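Local coordinates for protein regulator of nonsense transcripts 2 (Homo sapiens, PDB 4CEM) that takes part in nonsense-mediated mRNA decay, in which this first MIF4G domain probably serves as an all-helical scaffold, at residues E27-S30 against K31-A35; N180-E184 against S185-V189; S11-L14 against H15-W19; A89-S92 against I93-K97; E226-P230 against E231-P235. All coordinates share one frame; numbering follows the deposited sequence.

Contact 1: E27-S30 against K31-A35; sequences ELRS and KNQNA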
loop_
_atom_site.group_PDB
_atom_site.type_symbol
_atom_site.label_atom_id
_atom_site.label_comp_id
_atom_site.label_asym_id
_atom_site.label_seq_id
_atom_site.Cartn_x
_atom_site.Cartn_y
_atom_site.Cartn_z
ATOM N N GLU A 27 5.489 -15.565 9.985
ATOM C CA GLU A 27 4.659 -16.686 10.401
ATOM C C GLU A 27 3.709 -17.079 9.260
ATOM O O GLU A 27 3.623 -18.241 8.892
ATOM C CB GLU A 27 3.881 -16.273 11.657
ATOM C CG GLU A 27 3.258 -17.407 12.450
ATOM C CD GLU A 27 2.080 -16.959 13.319
ATOM O OE1 GLU A 27 1.989 -15.756 13.663
ATOM O OE2 GLU A 27 1.236 -17.818 13.665
ATOM N N LEU A 28 3.015 -16.091 8.701
ATOM C CA LEU A 28 2.117 -16.291 7.571
ATOM C C LEU A 28 2.815 -16.796 6.315
ATOM O O LEU A 28 2.296 -17.688 5.640
ATOM C CB LEU A 28 1.375 -14.988 7.245
ATOM C CG LEU A 28 0.150 -14.718 8.115
ATOM C CD1 LEU A 28 -0.546 -13.446 7.655
ATOM C CD2 LEU A 28 -0.798 -15.912 8.083
ATOM N N ARG A 29 3.976 -16.229 5.996
ATOM C CA ARG A 29 4.748 -16.676 4.828
ATOM C C ARG A 29 5.127 -18.146 4.963
ATOM O O ARG A 29 5.061 -18.899 3.997
ATOM C CB ARG A 29 5.997 -15.791 4.609
ATOM C CG ARG A 29 7.100 -16.390 3.736
ATOM C CD ARG A 29 8.133 -15.350 3.305
ATOM N NE ARG A 29 7.679 -14.668 2.098
ATOM C CZ ARG A 29 8.200 -14.806 0.883
ATOM N NH1 ARG A 29 9.254 -15.577 0.659
ATOM N NH2 ARG A 29 7.668 -14.141 -0.126
ATOM N N SER A 30 5.514 -18.557 6.165
ATOM C CA SER A 30 5.914 -19.941 6.392
ATOM C C SER A 30 4.761 -20.902 6.092
ATOM O O SER A 30 4.922 -21.848 5.319
ATOM C CB SER A 30 6.399 -20.121 7.827
ATOM O OG SER A 30 6.954 -21.407 8.012
ATOM N N LYS A 31 3.602 -20.642 6.695
ATOM C CA LYS A 31 2.402 -21.465 6.477
ATOM C C LYS A 31 1.951 -21.496 5.028
ATOM O O LYS A 31 1.582 -22.553 4.512
ATOM C CB LYS A 31 1.220 -20.986 7.340
ATOM C CG LYS A 31 0.945 -21.880 8.538
ATOM C CD LYS A 31 -0.481 -21.724 9.056
ATOM C CE LYS A 31 -1.028 -23.047 9.592
ATOM N NZ LYS A 31 -2.452 -22.922 10.022
ATOM N N ASN A 32 1.953 -20.335 4.383
ATOM C CA ASN A 32 1.448 -20.237 3.023
ATOM C C ASN A 32 2.344 -20.947 2.014
ATOM O O ASN A 32 1.856 -21.695 1.172
ATOM C CB ASN A 32 1.246 -18.780 2.640
ATOM C CG ASN A 32 0.036 -18.176 3.305
ATOM O OD1 ASN A 32 -0.924 -18.878 3.614
ATOM N ND2 ASN A 32 0.068 -16.872 3.527
ATOM N N GLN A 33 3.648 -20.735 2.109
ATOM C CA GLN A 33 4.583 -21.416 1.224
ATOM C C GLN A 33 4.540 -22.926 1.425
ATOM O O GLN A 33 4.715 -23.683 0.469
ATOM C CB GLN A 33 6.004 -20.907 1.450
ATOM C CG GLN A 33 6.195 -19.460 1.051
ATOM C CD GLN A 33 7.646 -19.032 1.086
ATOM O OE1 GLN A 33 8.435 -19.522 1.893
ATOM N NE2 GLN A 33 8.006 -18.114 0.202
ATOM N N ASN A 34 4.293 -23.361 2.660
ATOM C CA ASN A 34 4.246 -24.793 2.982
ATOM C C ASN A 34 2.879 -25.453 2.740
ATOM O O ASN A 34 2.738 -26.654 2.906
ATOM C CB ASN A 34 4.669 -25.011 4.435
ATOM C CG ASN A 34 5.361 -26.341 4.650
ATOM O OD1 ASN A 34 6.348 -26.649 3.986
ATOM N ND2 ASN A 34 4.862 -27.125 5.591
ATOM N N ALA A 35 1.887 -24.671 2.324
ATOM C CA ALA A 35 0.510 -25.151 2.124
ATOM C C ALA A 35 0.328 -26.395 1.238
ATOM O O ALA A 35 -0.434 -27.296 1.594
ATOM C CB ALA A 35 -0.354 -24.019 1.578
#

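Contact 2: N180-E184 against S185-V189; sequences NADRE and SHTHV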
loop_
_atom_site.group_PDB
_atom_site.type_symbol
_atom_site.label_atom_id
_atom_site.label_comp_id
_atom_site.label_asym_id
_atom_site.label_seq_id
_atom_site.Cartn_x
_atom_site.Cartn_y
_atom_site.Cartn_z
ATOM N N ASN A 180 5.041 6.919 -14.187
ATOM C CA ASN A 180 4.738 7.521 -15.481
ATOM C C ASN A 180 3.535 8.457 -15.426
ATOM O O ASN A 180 3.523 9.497 -16.091
ATOM C CB ASN A 180 4.534 6.430 -16.530
ATOM C CG ASN A 180 5.810 5.656 -16.807
ATOM O OD1 ASN A 180 6.884 6.244 -16.924
ATOM N ND2 ASN A 180 5.702 4.333 -16.906
ATOM N N ALA A 181 2.536 8.094 -14.628
ATOM C CA ALA A 181 1.381 8.956 -14.410
ATOM C C ALA A 181 1.774 10.271 -13.730
ATOM O O ALA A 181 1.231 11.323 -14.064
ATOM C CB ALA A 181 0.327 8.236 -13.582
ATOM N N ASP A 182 2.723 10.208 -12.792
ATOM C CA ASP A 182 3.052 11.353 -11.939
ATOM C C ASP A 182 4.438 11.938 -12.205
ATOM O O ASP A 182 5.389 11.679 -11.466
ATOM C CB ASP A 182 2.927 10.950 -10.471
ATOM C CG ASP A 182 1.489 10.826 -10.019
ATOM O OD1 ASP A 182 0.596 10.640 -10.872
ATOM O OD2 ASP A 182 1.246 10.927 -8.798
ATOM N N ARG A 183 4.538 12.734 -13.266
ATOM C CA ARG A 183 5.774 13.449 -13.598
ATOM C C ARG A 183 5.624 14.963 -13.466
ATOM O O ARG A 183 6.569 15.645 -13.079
ATOM C CB ARG A 183 6.229 13.085 -15.006
ATOM C CG ARG A 183 6.746 11.668 -15.103
ATOM C CD ARG A 183 7.281 11.375 -16.486
ATOM N NE ARG A 183 7.772 10.005 -16.584
ATOM C CZ ARG A 183 8.262 9.455 -17.692
ATOM N NH1 ARG A 183 8.335 10.155 -18.821
ATOM N NH2 ARG A 183 8.684 8.193 -17.670
ATOM N N GLU A 184 4.445 15.480 -13.810
ATOM C CA GLU A 184 4.099 16.883 -13.576
ATOM C C GLU A 184 3.099 16.957 -12.421
ATOM O O GLU A 184 3.394 17.521 -11.363
ATOM C CB GLU A 184 3.513 17.526 -14.846
ATOM C CG GLU A 184 4.528 18.239 -15.740
ATOM C CD GLU A 184 5.519 17.303 -16.416
ATOM O OE1 GLU A 184 5.115 16.205 -16.860
ATOM O OE2 GLU A 184 6.709 17.672 -16.518
ATOM N N SER A 185 1.917 16.382 -12.635
ATOM C CA SER A 185 0.907 16.270 -11.589
ATOM C C SER A 185 1.261 15.084 -10.715
ATOM O O SER A 185 1.282 13.945 -11.183
ATOM C CB SER A 185 -0.490 16.054 -12.186
ATOM O OG SER A 185 -0.921 17.171 -12.943
ATOM N N HIS A 186 1.546 15.345 -9.445
ATOM C CA HIS A 186 1.850 14.271 -8.514
ATOM C C HIS A 186 0.627 13.938 -7.720
ATOM O O HIS A 186 0.486 14.336 -6.566
ATOM C CB HIS A 186 3.049 14.639 -7.658
ATOM C CG HIS A 186 4.351 14.546 -8.408
ATOM N ND1 HIS A 186 4.790 15.524 -9.219
ATOM C CD2 HIS A 186 5.286 13.518 -8.490
ATOM C CE1 HIS A 186 5.961 15.153 -9.769
ATOM N NE2 HIS A 186 6.261 13.926 -9.322
ATOM N N THR A 187 -0.274 13.202 -8.367
ATOM C CA THR A 187 -1.598 12.891 -7.832
ATOM C C THR A 187 -1.632 11.593 -7.021
ATOM O O THR A 187 -2.514 11.401 -6.188
ATOM C CB THR A 187 -2.629 12.803 -8.976
ATOM O OG1 THR A 187 -2.016 12.210 -10.129
ATOM C CG2 THR A 187 -3.129 14.188 -9.346
ATOM N N HIS A 188 -0.668 10.710 -7.257
ATOM C CA HIS A 188 -0.606 9.430 -6.554
ATOM C C HIS A 188 0.351 9.442 -5.376
ATOM O O HIS A 188 0.718 8.383 -4.876
ATOM C CB HIS A 188 -0.206 8.312 -7.530
ATOM C CG HIS A 188 -1.142 8.153 -8.718
ATOM N ND1 HIS A 188 -0.897 8.715 -9.916
ATOM C CD2 HIS A 188 -2.335 7.440 -8.856
ATOM C CE1 HIS A 188 -1.885 8.392 -10.772
ATOM N NE2 HIS A 188 -2.764 7.613 -10.122
ATOM N N VAL A 189 0.748 10.620 -4.897
ATOM C CA VAL A 189 1.799 10.706 -3.872
ATOM C C VAL A 189 1.444 9.900 -2.635
ATOM O O VAL A 189 2.252 9.094 -2.159
ATOM C CB VAL A 189 2.085 12.151 -3.430
ATOM C CG1 VAL A 189 3.246 12.176 -2.449
ATOM C CG2 VAL A 189 2.409 13.013 -4.630
#

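Contact 3: S11-L14 against H15-W19; sequences SIQL and HQEAW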
loop_
_atom_site.group_PDB
_atom_site.type_symbol
_atom_site.label_atom_id
_atom_site.label_comp_id
_atom_site.label_asym_id
_atom_site.label_seq_id
_atom_site.Cartn_x
_atom_site.Cartn_y
_atom_site.Cartn_z
ATOM N N SER A 11 9.280 6.186 19.811
ATOM C CA SER A 11 10.271 5.261 19.267
ATOM C C SER A 11 10.011 3.827 19.709
ATOM O O SER A 11 10.112 2.898 18.913
ATOM C CB SER A 11 11.686 5.679 19.661
ATOM O OG SER A 11 12.061 6.893 19.029
ATOM N N ILE A 12 9.667 3.639 20.971
ATOM C CA ILE A 12 9.293 2.311 21.445
ATOM C C ILE A 12 8.076 1.794 20.686
ATOM O O ILE A 12 8.029 0.628 20.328
ATOM C CB ILE A 12 9.044 2.301 22.966
ATOM C CG1 ILE A 12 10.381 2.280 23.701
ATOM C CG2 ILE A 12 8.220 1.096 23.388
ATOM C CD1 ILE A 12 10.254 2.590 25.173
ATOM N N GLN A 13 7.106 2.663 20.423
ATOM C CA GLN A 13 5.931 2.266 19.645
ATOM C C GLN A 13 6.308 1.856 18.228
ATOM O O GLN A 13 5.911 0.790 17.771
ATOM C CB GLN A 13 4.868 3.380 19.604
ATOM C CG GLN A 13 3.823 3.275 20.705
ATOM C CD GLN A 13 2.961 2.029 20.578
ATOM O OE1 GLN A 13 2.371 1.771 19.523
ATOM N NE2 GLN A 13 2.883 1.245 21.657
ATOM N N LEU A 14 7.066 2.698 17.537
ATOM C CA LEU A 14 7.529 2.372 16.195
ATOM C C LEU A 14 8.169 0.980 16.216
ATOM O O LEU A 14 7.711 0.061 15.535
ATOM C CB LEU A 14 8.526 3.429 15.713
ATOM C CG LEU A 14 8.956 3.409 14.242
ATOM C CD1 LEU A 14 7.818 3.849 13.326
ATOM C CD2 LEU A 14 10.188 4.289 14.033
ATOM N N HIS A 15 9.189 0.834 17.056
ATOM C CA HIS A 15 9.891 -0.428 17.294
ATOM C C HIS A 15 8.991 -1.614 17.611
ATOM O O HIS A 15 9.240 -2.722 17.157
ATOM C CB HIS A 15 10.912 -0.178 18.402
ATOM C CG HIS A 15 11.623 -1.410 18.903
ATOM N ND1 HIS A 15 12.717 -1.914 18.301
ATOM C CD2 HIS A 15 11.391 -2.198 20.014
ATOM C CE1 HIS A 15 13.147 -2.982 18.984
ATOM N NE2 HIS A 15 12.335 -3.156 20.031
ATOM N N GLN A 16 7.931 -1.399 18.372
ATOM C CA GLN A 16 7.004 -2.477 18.713
ATOM C C GLN A 16 6.160 -2.905 17.509
ATOM O O GLN A 16 5.915 -4.095 17.304
ATOM C CB GLN A 16 6.081 -2.017 19.829
ATOM C CG GLN A 16 5.088 -3.057 20.308
ATOM C CD GLN A 16 4.326 -2.574 21.524
ATOM O OE1 GLN A 16 4.021 -1.382 21.650
ATOM N NE2 GLN A 16 4.022 -3.490 22.435
ATOM N N GLU A 17 5.711 -1.925 16.732
ATOM C CA GLU A 17 4.915 -2.184 15.545
ATOM C C GLU A 17 5.732 -2.883 14.479
ATOM O O GLU A 17 5.246 -3.796 13.813
ATOM C CB GLU A 17 4.334 -0.880 14.982
ATOM C CG GLU A 17 3.020 -0.486 15.645
ATOM C CD GLU A 17 2.723 0.997 15.564
ATOM O OE1 GLU A 17 3.094 1.639 14.552
ATOM O OE2 GLU A 17 2.112 1.511 16.523
ATOM N N ALA A 18 6.972 -2.437 14.322
ATOM C CA ALA A 18 7.911 -3.053 13.406
ATOM C C ALA A 18 7.990 -4.554 13.665
ATOM O O ALA A 18 7.863 -5.358 12.743
ATOM C CB ALA A 18 9.274 -2.410 13.573
ATOM N N TRP A 19 8.162 -4.932 14.926
ATOM C CA TRP A 19 8.332 -6.342 15.249
ATOM C C TRP A 19 7.065 -7.146 15.094
ATOM O O TRP A 19 7.108 -8.268 14.592
ATOM C CB TRP A 19 8.968 -6.516 16.630
ATOM C CG TRP A 19 10.454 -6.323 16.569
ATOM C CD1 TRP A 19 11.188 -5.192 16.911
ATOM C CD2 TRP A 19 11.440 -7.275 16.073
ATOM N NE1 TRP A 19 12.518 -5.383 16.683
ATOM C CE2 TRP A 19 12.736 -6.615 16.178
ATOM C CE3 TRP A 19 11.381 -8.564 15.577
ATOM C CZ2 TRP A 19 13.913 -7.249 15.804
ATOM C CZ3 TRP A 19 12.569 -9.187 15.197
ATOM C CH2 TRP A 19 13.805 -8.547 15.317
#

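Contact 4: A89-S92 against I93-K97; sequences AVAS and IVEAK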
loop_
_atom_site.group_PDB
_atom_site.type_symbol
_atom_site.label_atom_id
_atom_site.label_comp_id
_atom_site.label_asym_id
_atom_site.label_seq_id
_atom_site.Cartn_x
_atom_site.Cartn_y
_atom_site.Cartn_z
ATOM N N ALA A 89 -15.619 -15.996 -4.941
ATOM C CA ALA A 89 -14.996 -15.524 -3.706
ATOM C C ALA A 89 -13.816 -14.602 -4.001
ATOM O O ALA A 89 -13.656 -13.561 -3.371
ATOM C CB ALA A 89 -14.546 -16.703 -2.859
ATOM N N VAL A 90 -12.995 -14.984 -4.970
ATOM C CA VAL A 90 -11.889 -14.142 -5.399
ATOM C C VAL A 90 -12.397 -12.774 -5.868
ATOM O O VAL A 90 -11.829 -11.741 -5.516
ATOM C CB VAL A 90 -11.074 -14.832 -6.510
ATOM C CG1 VAL A 90 -10.164 -13.840 -7.212
ATOM C CG2 VAL A 90 -10.269 -15.986 -5.930
ATOM N N ALA A 91 -13.483 -12.770 -6.639
ATOM C CA ALA A 91 -14.056 -11.528 -7.170
ATOM C C ALA A 91 -14.530 -10.590 -6.060
ATOM O O ALA A 91 -14.265 -9.391 -6.107
ATOM C CB ALA A 91 -15.197 -11.837 -8.129
ATOM N N SER A 92 -15.232 -11.133 -5.067
ATOM C CA SER A 92 -15.648 -10.352 -3.893
ATOM C C SER A 92 -14.439 -9.716 -3.202
ATOM O O SER A 92 -14.432 -8.529 -2.906
ATOM C CB SER A 92 -16.396 -11.239 -2.898
ATOM O OG SER A 92 -17.590 -11.752 -3.463
ATOM N N ILE A 93 -13.409 -10.522 -2.971
ATOM C CA ILE A 93 -12.178 -10.072 -2.311
ATOM C C ILE A 93 -11.497 -8.931 -3.076
ATOM O O ILE A 93 -11.078 -7.949 -2.472
ATOM C CB ILE A 93 -11.188 -11.251 -2.115
ATOM C CG1 ILE A 93 -11.723 -12.232 -1.065
ATOM C CG2 ILE A 93 -9.810 -10.751 -1.711
ATOM C CD1 ILE A 93 -11.026 -13.572 -1.065
ATOM N N VAL A 94 -11.390 -9.043 -4.394
ATOM C CA VAL A 94 -10.724 -7.997 -5.171
ATOM C C VAL A 94 -11.528 -6.689 -5.225
ATOM O O VAL A 94 -10.951 -5.602 -5.191
ATOM C CB VAL A 94 -10.396 -8.467 -6.600
ATOM C CG1 VAL A 94 -9.794 -7.328 -7.410
ATOM C CG2 VAL A 94 -9.448 -9.655 -6.556
ATOM N N GLU A 95 -12.850 -6.790 -5.290
ATOM C CA GLU A 95 -13.709 -5.602 -5.385
ATOM C C GLU A 95 -13.948 -4.928 -4.030
ATOM O O GLU A 95 -14.115 -3.717 -3.967
ATOM C CB GLU A 95 -15.051 -5.971 -6.021
ATOM C CG GLU A 95 -14.941 -6.424 -7.479
ATOM C CD GLU A 95 -16.019 -7.426 -7.902
ATOM O OE1 GLU A 95 -16.859 -7.827 -7.054
ATOM O OE2 GLU A 95 -16.015 -7.822 -9.093
ATOM N N ALA A 96 -13.972 -5.714 -2.958
ATOM C CA ALA A 96 -14.241 -5.194 -1.618
ATOM C C ALA A 96 -13.444 -3.924 -1.300
ATOM O O ALA A 96 -12.257 -3.834 -1.593
ATOM C CB ALA A 96 -13.944 -6.263 -0.580
ATOM N N LYS A 97 -14.109 -2.945 -0.697
ATOM C CA LYS A 97 -13.477 -1.678 -0.334
ATOM C C LYS A 97 -12.998 -1.756 1.109
ATOM O O LYS A 97 -13.792 -1.679 2.044
ATOM C CB LYS A 97 -14.467 -0.525 -0.512
ATOM C CG LYS A 97 -14.907 -0.323 -1.957
ATOM C CD LYS A 97 -16.328 0.213 -2.045
ATOM C CE LYS A 97 -16.848 0.197 -3.475
ATOM N NZ LYS A 97 -18.326 0.389 -3.526
#

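Contact 5: E226-P230 against E231-P235; sequences EIISP and EKQQP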
loop_
_atom_site.group_PDB
_atom_site.type_symbol
_atom_site.label_atom_id
_atom_site.label_comp_id
_atom_site.label_asym_id
_atom_site.label_seq_id
_atom_site.Cartn_x
_atom_site.Cartn_y
_atom_site.Cartn_z
ATOM N N GLU A 226 14.475 -10.007 5.693
ATOM C CA GLU A 226 14.792 -11.408 5.386
ATOM C C GLU A 226 13.795 -12.086 4.444
ATOM O O GLU A 226 13.845 -13.301 4.270
ATOM C CB GLU A 226 14.817 -12.230 6.673
ATOM C CG GLU A 226 15.681 -11.670 7.782
ATOM C CD GLU A 226 15.763 -12.614 8.962
ATOM O OE1 GLU A 226 14.699 -13.170 9.343
ATOM O OE2 GLU A 226 16.891 -12.795 9.492
ATOM N N ILE A 227 12.890 -11.323 3.845
ATOM C CA ILE A 227 11.797 -11.921 3.090
ATOM C C ILE A 227 12.108 -11.844 1.599
ATOM O O ILE A 227 12.295 -12.873 0.956
ATOM C CB ILE A 227 10.454 -11.261 3.437
ATOM C CG1 ILE A 227 10.084 -11.622 4.881
ATOM C CG2 ILE A 227 9.374 -11.710 2.466
ATOM C CD1 ILE A 227 8.870 -10.894 5.423
ATOM N N ILE A 228 12.177 -10.627 1.068
ATOM C CA ILE A 228 12.575 -10.402 -0.317
ATOM C C ILE A 228 14.061 -10.070 -0.360
ATOM O O ILE A 228 14.515 -9.144 0.313
ATOM C CB ILE A 228 11.773 -9.253 -0.967
ATOM C CG1 ILE A 228 10.260 -9.498 -0.816
ATOM C CG2 ILE A 228 12.148 -9.097 -2.438
ATOM C CD1 ILE A 228 9.805 -10.858 -1.314
ATOM N N SER A 229 14.804 -10.817 -1.176
ATOM C CA SER A 229 16.247 -10.644 -1.302
ATOM C C SER A 229 16.609 -9.249 -1.804
ATOM O O SER A 229 15.839 -8.638 -2.541
ATOM C CB SER A 229 16.817 -11.659 -2.280
ATOM O OG SER A 229 16.576 -11.232 -3.611
ATOM N N PRO A 230 17.796 -8.750 -1.425
ATOM C CA PRO A 230 18.215 -7.403 -1.850
ATOM C C PRO A 230 18.213 -7.166 -3.366
ATOM O O PRO A 230 17.977 -6.041 -3.795
ATOM C CB PRO A 230 19.636 -7.275 -1.282
ATOM C CG PRO A 230 19.690 -8.240 -0.149
ATOM C CD PRO A 230 18.769 -9.373 -0.506
ATOM N N GLU A 231 18.463 -8.212 -4.160
ATOM C CA GLU A 231 18.444 -8.105 -5.638
ATOM C C GLU A 231 17.032 -7.816 -6.141
ATOM O O GLU A 231 16.831 -6.960 -7.000
ATOM C CB GLU A 231 18.945 -9.389 -6.316
ATOM C CG GLU A 231 20.420 -9.716 -6.105
ATOM C CD GLU A 231 20.743 -10.271 -4.720
ATOM O OE1 GLU A 231 19.831 -10.823 -4.055
ATOM O OE2 GLU A 231 21.917 -10.151 -4.294
ATOM N N LYS A 232 16.056 -8.538 -5.602
ATOM C CA LYS A 232 14.655 -8.329 -5.962
ATOM C C LYS A 232 14.101 -7.003 -5.450
ATOM O O LYS A 232 13.145 -6.471 -6.005
ATOM C CB LYS A 232 13.801 -9.488 -5.448
ATOM C CG LYS A 232 14.056 -10.805 -6.166
ATOM C CD LYS A 232 13.389 -11.973 -5.453
ATOM C CE LYS A 232 13.438 -13.236 -6.286
ATOM N NZ LYS A 232 13.219 -14.435 -5.438
ATOM N N GLN A 233 14.701 -6.476 -4.390
ATOM C CA GLN A 233 14.273 -5.201 -3.814
ATOM C C GLN A 233 14.769 -4.012 -4.622
ATOM O O GLN A 233 14.068 -3.010 -4.743
ATOM C CB GLN A 233 14.784 -5.074 -2.380
ATOM C CG GLN A 233 14.056 -5.945 -1.375
ATOM C CD GLN A 233 14.669 -5.868 0.006
ATOM O OE1 GLN A 233 15.860 -5.620 0.135
ATOM N NE2 GLN A 233 13.856 -6.077 1.049
ATOM N N GLN A 234 15.976 -4.127 -5.177
ATOM C CA GLN A 234 16.635 -3.014 -5.876
ATOM C C GLN A 234 15.766 -2.294 -6.914
ATOM O O GLN A 234 15.629 -1.072 -6.853
ATOM C CB GLN A 234 17.960 -3.476 -6.507
ATOM C CG GLN A 234 18.871 -2.338 -6.949
ATOM C CD GLN A 234 19.172 -1.363 -5.827
ATOM O OE1 GLN A 234 19.630 -1.760 -4.750
ATOM N NE2 GLN A 234 18.905 -0.083 -6.066
ATOM N N PRO A 235 15.168 -3.036 -7.866
ATOM C CA PRO A 235 14.297 -2.353 -8.833
ATOM C C PRO A 235 13.251 -1.464 -8.170
ATOM O O PRO A 235 13.033 -0.334 -8.608
ATOM C CB PRO A 235 13.610 -3.501 -9.569
ATOM C CG PRO A 235 14.533 -4.657 -9.423
ATOM C CD PRO A 235 15.188 -4.494 -8.081
#

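Contact 1: E27-S30 against K31-A35
R29 and Q33, one helical turn apart, carry the side-chain part of this contact. The Q33 amide nitrogen lies over one face of the R29 guanidinium, with NE2 3.4 Å from R29 CZ and the two planes 58° apart. Both groups are donors, so this is an approach without a hydrogen bond. R29 reaches it with CG anti to its backbone N (chi1 161°) and a bend at chi3; Q33 sends CG beside its own backbone N and runs extended, its CD 3.8 Å from R29 CG. The polar end of R29 is held by other groups: NE donates to I158 O, and NH2 forms a salt bridge with D164. With an alanine at R29, D164 would probably lose one of its two cationic partners, I158 O its donor, and the Q33 amide the flat group beneath it.

N32 is buried, its ND2 3.2 Å from L28 O but badly angled for a bond; that nitrogen donates instead to V159 O and S111 OG, while OD1 accepts from Q115 NE2, so the amide is satisfied at both ends. The backbone adds N32 N to L28 O (3.0 Å) and Q33 N to R29 O (3.0 Å). Segment 27-35, at the end of helix 6-33, lies against helix 103-116, touched by L28 and A35, and against the loop between helices 143-158 and 164-181, where L28 meets V159.

Contact 2: N180-E184 against S185-V189
The turn joining helix 164-181 to helix 189-204 is organised by the carboxylate of D182, which faces T187 and H188. H188 ND1 donates to D182 OD1 (2.6 Å), a histidine-carboxylate hydrogen bond: the oxygen lies within 12° of the imidazole plane, yet the nitrogen approaches from 45° above the carboxylate plane. T187 OG1 adds a weak bond to the same oxygen at 3.1 Å. D182 OD2 accepts from the backbone N of H188; the modelled length is unusually short and is best not read closely at this resolution. D182 is the first residue to leave helical geometry and H188 is the N-cap of the next helix, so one side chain ties an ending helix to a starting one. The turn joins two successive helices of the MIF4G domain, an all-helical array resembling HEAT repeats. A181 CB packs 3.6 Å from H188 CE1. Within the same turn, H186 ND1 donates to E184 O at 3.2 Å, from 67° above that carbonyl's plane, while C of D182 covers one face of its ring. H186 NE2 is bonded to S246 OG of helix 230-259, whose Y243 meets the ring edge-to-face and whose H250 ring also meets it.

Contact 3: S11-L14 against H15-W19
The Q13 amide is neighboured by two flat polar groups of the following turn, the Q16 amide and the E17 carboxylate, its plane 63° from each. Q13 and Q16 run side by side in the same direction, bringing Q13 NE2 to 2.9 Å from Q16 OE1, though the angle is too poor for a hydrogen bond. Toward E17, Q13 OE1 stands 3.0 Å from E17 OE2; both atoms are acceptors as modelled, so no hydrogen bond is assigned. The Q13 chain, folded back at chi2 (-65°), puts its amide beside these groups.

The aromatic groups occupy another side of the helix. W19 CD1 sits 3.6 Å above one face of the H15 imidazole, offset toward its rim, while H15 ND1 lies in plane at the indole edge. F222 meets the H15 ring edge-to-face, and W19 NE1 donates to S221 O. H15 CB is 3.2 Å from S11 O, which accepts from H15 N at 2.9 Å; A18 N donates to L14 O at the same length. Such i+4 to i bonds mark any alpha-helix; burial of S11 and A18, packing of S11 and L14 on helix 209-218, and exposed Q13, Q16 and E17 make this one amphipathic.

Contact 4: A89-S92 against I93-K97
V90 and V94, successive turns of one helix, form the apolar pair of this contact: V90 CG1 meets V94 CG2 at 4.3 Å. V94 sets CG1 anti to its backbone N (chi1 176°), which places CG2 beside that nitrogen and 3.3 Å from V90 O. I93 behaves similarly one residue earlier: its CG1, anti to the carbonyl carbon and beside the backbone N, lies 3.3 Å from A89 O. Both carbonyls are engaged as well by the main chain, I93 N reaching A89 O at 3.1 Å and V94 N reaching V90 O at 3.0 Å. This is the enclosed part: V90, I93 and V94 are all buried.

The flank of A91 and E95 is looser. A91 is partly exposed and E95 exposed; the E95 chain, extended beyond CG, passes alongside the A91 carbonyl with CG 3.3 Å from A91 O. A91 CB comes no closer to the carboxylate than 4.2 Å, at OE2. Here the contact rests chiefly on the bond from E95 N to A91 O (3.1 Å). A96 N still donates to S92 O, but A96 is the first residue with non-helical torsions, and the helix ends there. S92 OG, buried, makes its stronger bond to V59 O.

Helix 86-95 is thus enclosed on several sides. V90 and V94 pack against helix 120-137, V90 on F120 and V127, V94 on W128 and H131; A89 and I93 face F113 and C110 of helix 103-116; and A89 and S92 touch L62 in the loop before helix 70-79.

Contact 5: E226-P230 against E231-P235
I228 and K232 meet at about a right angle, with I228 CG2 resting 3.5 Å from K232 CB where the chain turns into helix 230-259. The same methyl lies 3.8 Å from Q233 CG, its side chain running slantwise past that of I228. At the helix start S229 is the N-cap: OG, set between its backbone N and carbonyl carbon (chi1 79°), weakly accepts from K232 N at 3.4 Å (168°), and gives a weak bond to E231 OE1 at 3.3 Å. E231 reaches it by bending at chi2 (76°). Q233 N donates to S229 O at 3.1 Å.

The extended Q233 chain runs past the I228 carbonyl, CD 3.3 Å from I228 O, and its NE2 bonds D202 O and S225 OG, the angle to I228 O being poor. A leucine in place of Q233 would probably strand D202 O and S225 OG without this donor, loosening the tie between the loop and the helix start. K232 NZ pairs with D164. The chemistry implies a cap of one weak bond from K232 N, a second tying the same hydroxyl to E231, and an anchored buried amide; the helix dipole would probably favour the E231 carboxylate.

In the fold
Contacts 1 and 3 share helix 6-33, their centres 24 Å apart. Contact 5 touches contact 1 directly: R29 NE lies 3.4 Å from I227 CG2, and R29 NH2 4.1 Å from I228 CD1. D164 joins them too, one carboxylate oxygen pairing with R29 and the other with K232. Contact 3 comes within about 7 Å of contact 5 at the nearest atoms, without touching. Helix 230-259, begun in contact 5, later covers contact 2, whose nearest atoms are about 12 Å from those of contact 5. Contact 4 touches none of the others; its centre is 22 Å from that of contact 1, and helix 103-116 touches both. Contacts 1 and 2 lie on opposite sides of the chain's centre, 36 Å between centres.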